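Mannose-specific lectin 3 chain 2 (Crocus vernus, PDB 3MEZ) binds mannose as one chain of a bulb-type lectin, assembling with its partner chain into a heterotetramer built from two heterodimers. Local coordinates at the interface of chains B and A. Residues are numbered along the deposited sequence; one frame, centred on the assembly and turned at random. Chains: chain A, Mannose-specific lectin 3 chain 2; chain B, Mannose-specific lectin 3 chain 1.

Contact 1: the interface of chains B and A. Residues chain B 98-100; chain A 90-91, 106-108.
B:Ile99 and A:Val108 join the two bulb-type lectin chains through their backbones. In this monocot mannose-binding family, a beta-prism fold, the C-terminal strand is exchanged between the partners of a dimer. Here A:107-110 crosses over and starts beside B:97-100. The hydrogen bond runs from A:Val108 N to the carbonyl oxygen B:Ile99 O at 2.7 Å, with 162° at the hydrogen. B:Tyr100 and A:Ala107 form the antiparallel bridge beside it. A:Val108 lays CB and CG2 against the same carbonyl oxygen, CG2 at 3.8 Å from B:Ile99 O.

Apolar contacts gather around the methyl of A:Ala107. It faces B:Thr98 CG2, with A:Ala107 CB at 3.9 Å from that methyl, and also touches the CD2-CE2 rim of B:Tyr100. CG2 of B:Thr98 stands anti to the backbone N, which turns the methyl, rather than OG1, toward chain A. The same methyl lies 3.6 Å above one face of the B:Tyr100 ring, offset toward the rim. A:Ala107 CB is on that side of the ring plane too, but beyond the rim, so the two methyls and the tyrosine edge pack together.

Polar contact at the ring comes edge-on. A:Asp90 O, a backbone carbonyl oxygen, lies in the plane of the B:Tyr100 ring, 3.5 Å from CD2, where it would probably be weakly favoured by the polarised ring C-H. The ring reaches this oxygen with CG anti to its own carbonyl carbon (chi1 -52°).

Second-shell support comes from within chain A. A:Pro106 follows a cis peptide bond, and its CA sits 3.9 Å above the centre of the A:Tyr91 ring. This packing may steady the segment that leads into A:Ala107.

Contact 2: the interface of chains B and A. Residues chain B 1, 3-4, 90; chain A 5, 7-8, 94.
Two asparagine side chains, B:Asn3 and A:Asn7, approach from opposite directions near the N-termini of the paired bulb-type lectin chains and form a reciprocal amide pair. A:Asn7 ND2 donates to B:Asn3 OD1 at 2.8 Å, and B:Asn3 ND2 returns a bond to A:Asn7 OD1 at 2.9 Å. Both acceptors use a lone pair in the carbonyl plane. The amide planes are twisted by 30°, so the pair is close to flat without being exactly coplanar. The two reciprocal bonds fix the rotation of each amide. Both side chains hold CG between the backbone N and the carbonyl carbon (chi1 66° in B:Asn3, 65° in A:Asn7), a matching turn that is consistent with the near-symmetry of the pair.

Valines border this tight part. A:Val5 CG1 comes to 3.8 Å from B:Asn3 ND2, and B:Val4 CG2 lies 3.9 Å from A:Asn7 ND2, its side chain running past the asparagine in the opposite direction.

Away from the amides the contact thins. A:Ile94 approaches only distantly: its CG2 is 4.3 Å from B:Val4 CG2, and its CD1 is equally far from B:Thr90 OG1.

On the watery side, B:Asp1 slides past A:Asn7 with its carboxylate turned almost square to the amide plane. Water 1 bridges them, 2.7 Å from the carboxylate oxygen B:Asp1 OD2 and 3.1 Å from A:Asn7 ND2. A:Asn7 ND2 is shared between B:Asn3 OD1 and this water, whose approach to the N-H is almost straight.

Contact 1: the interface of chains B and A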
# COMPACT_ATOMS: atom_id res chain seq x y z
N THR B 98 10.93 -15.05 8.42
CA THR B 98 9.78 -15.55 9.15
C THR B 98 9.24 -16.81 8.45
O THR B 98 9.16 -16.86 7.26
CB THR B 98 8.65 -14.52 9.23
OG1 THR B 98 9.10 -13.31 9.80
CG2 THR B 98 7.58 -15.04 10.05
N ILE B 99 8.87 -17.79 9.24
CA ILE B 99 8.34 -19.03 8.75
C ILE B 99 6.85 -19.06 8.96
O ILE B 99 6.39 -18.86 10.03
CB ILE B 99 8.95 -20.20 9.47
CG1 ILE B 99 10.45 -20.17 9.31
CG2 ILE B 99 8.34 -21.48 9.06
CD1 ILE B 99 10.88 -20.46 8.09
N TYR B 100 6.13 -19.36 7.89
CA TYR B 100 4.70 -19.43 7.86
C TYR B 100 4.19 -20.82 7.47
O TYR B 100 4.70 -21.42 6.59
CB TYR B 100 4.14 -18.42 6.87
CG TYR B 100 4.60 -17.00 7.02
CD1 TYR B 100 5.77 -16.55 6.45
CD2 TYR B 100 3.84 -16.08 7.71
CE1 TYR B 100 6.17 -15.25 6.57
CE2 TYR B 100 4.22 -14.79 7.82
CZ TYR B 100 5.37 -14.37 7.26
OH TYR B 100 5.72 -13.09 7.41
N ASP A 90 -0.44 -13.86 11.40
CA ASP A 90 0.06 -13.29 10.18
C ASP A 90 0.29 -14.35 9.10
O ASP A 90 0.87 -15.35 9.36
CB ASP A 90 1.33 -12.51 10.45
CG ASP A 90 1.14 -11.39 11.44
OD1 ASP A 90 0.08 -10.84 11.54
OD2 ASP A 90 2.08 -11.09 12.12
N TYR A 91 -0.21 -14.09 7.92
CA TYR A 91 -0.22 -15.03 6.82
C TYR A 91 0.47 -14.45 5.58
O TYR A 91 0.72 -13.29 5.49
CB TYR A 91 -1.62 -15.48 6.48
CG TYR A 91 -2.30 -16.35 7.50
CD1 TYR A 91 -2.73 -15.84 8.69
CD2 TYR A 91 -2.49 -17.70 7.27
CE1 TYR A 91 -3.36 -16.63 9.60
CE2 TYR A 91 -3.09 -18.46 8.15
CZ TYR A 91 -3.51 -17.94 9.33
OH TYR A 91 -4.12 -18.71 10.22
N PRO A 106 -0.43 -19.69 10.27
CA PRO A 106 0.17 -18.41 10.65
C PRO A 106 1.67 -18.45 10.82
O PRO A 106 2.25 -19.48 10.62
CB PRO A 106 -0.47 -18.14 12.00
CG PRO A 106 -0.72 -19.43 12.52
CD PRO A 106 -1.04 -20.33 11.43
N ALA A 107 2.27 -17.36 11.21
CA ALA A 107 3.69 -17.35 11.39
C ALA A 107 4.04 -18.25 12.54
O ALA A 107 3.41 -18.19 13.58
CB ALA A 107 4.19 -15.99 11.63
N VAL A 108 5.01 -19.10 12.32
CA VAL A 108 5.53 -19.95 13.34
C VAL A 108 6.61 -19.33 14.21
O VAL A 108 6.54 -19.40 15.40
CB VAL A 108 6.05 -21.27 12.72
CG1 VAL A 108 6.44 -22.23 13.78
CG2 VAL A 108 5.04 -21.90 11.89

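Contact 2: the interface of chains B and A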
# COMPACT_ATOMS: atom_id res chain seq x y z
N ASP B 1 12.42 -18.13 -6.42
CA ASP B 1 12.71 -16.76 -6.12
C ASP B 1 13.54 -16.72 -4.86
O ASP B 1 13.37 -17.52 -4.01
CB ASP B 1 11.43 -15.94 -6.04
CG ASP B 1 10.82 -15.69 -7.39
OD1 ASP B 1 11.57 -15.33 -8.28
OD2 ASP B 1 9.64 -15.88 -7.59
N ASN B 3 13.84 -14.89 -2.32
CA ASN B 3 13.31 -14.42 -1.06
C ASN B 3 12.46 -15.45 -0.33
O ASN B 3 12.03 -15.19 0.75
CB ASN B 3 12.57 -13.09 -1.19
CG ASN B 3 11.29 -13.16 -2.02
OD1 ASN B 3 11.14 -14.00 -2.83
ND2 ASN B 3 10.40 -12.22 -1.81
N VAL B 4 12.23 -16.60 -0.97
CA VAL B 4 11.43 -17.69 -0.46
C VAL B 4 12.16 -19.03 -0.42
O VAL B 4 12.87 -19.32 -1.29
CB VAL B 4 10.14 -17.88 -1.28
CG1 VAL B 4 9.39 -19.09 -0.85
CG2 VAL B 4 9.26 -16.69 -1.19
N THR B 90 10.15 -16.83 4.39
CA THR B 90 10.21 -15.63 3.60
C THR B 90 11.16 -14.64 4.23
O THR B 90 11.01 -14.32 5.37
CB THR B 90 8.83 -14.94 3.47
OG1 THR B 90 7.84 -15.84 3.01
CG2 THR B 90 8.88 -13.72 2.53
N VAL A 5 5.80 -6.23 -2.10
CA VAL A 5 6.72 -7.21 -2.63
C VAL A 5 6.16 -7.91 -3.90
O VAL A 5 5.03 -8.29 -3.94
CB VAL A 5 7.08 -8.26 -1.57
CG1 VAL A 5 8.03 -9.31 -2.12
CG2 VAL A 5 7.68 -7.62 -0.38
N ASN A 7 6.41 -10.85 -5.42
CA ASN A 7 5.96 -12.23 -5.43
C ASN A 7 5.15 -12.70 -4.22
O ASN A 7 4.68 -13.79 -4.22
CB ASN A 7 7.14 -13.16 -5.65
CG ASN A 7 8.14 -13.13 -4.52
OD1 ASN A 7 8.42 -12.11 -3.98
ND2 ASN A 7 8.69 -14.28 -4.21
N VAL A 8 4.99 -11.86 -3.21
CA VAL A 8 4.34 -12.20 -1.96
C VAL A 8 3.43 -11.09 -1.46
O VAL A 8 3.82 -9.97 -1.51
CB VAL A 8 5.39 -12.38 -0.89
CG1 VAL A 8 4.79 -12.67 0.43
CG2 VAL A 8 6.39 -13.41 -1.26
N ILE A 94 1.91 -16.46 -1.44
CA ILE A 94 3.05 -16.54 -2.31
C ILE A 94 2.69 -16.99 -3.72
O ILE A 94 2.08 -17.98 -3.91
CB ILE A 94 4.10 -17.50 -1.76
CG1 ILE A 94 4.49 -17.16 -0.33
CG2 ILE A 94 5.31 -17.50 -2.59
CD1 ILE A 94 5.33 -18.11 0.30
O HOH W 1 7.92 -16.84 -5.76

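Contact 1 and contact 2 lie about 13 Å apart, measured between the centres of their C-alpha atoms, and share no residue. Chain A ties them together: the segment that borders contact 1 at A:Asp90 and A:Tyr91 continues into strand A:92-95, which brings A:Ile94 to contact 2. Contact 1 joins the chains by backbone pairing at the start of an exchanged C-terminal strand, while contact 2 joins their N-terminal regions through side chains. In chain A, residues near both ends therefore take part in the pairing with chain B, and two such heterodimers make up the lectin's tetramer.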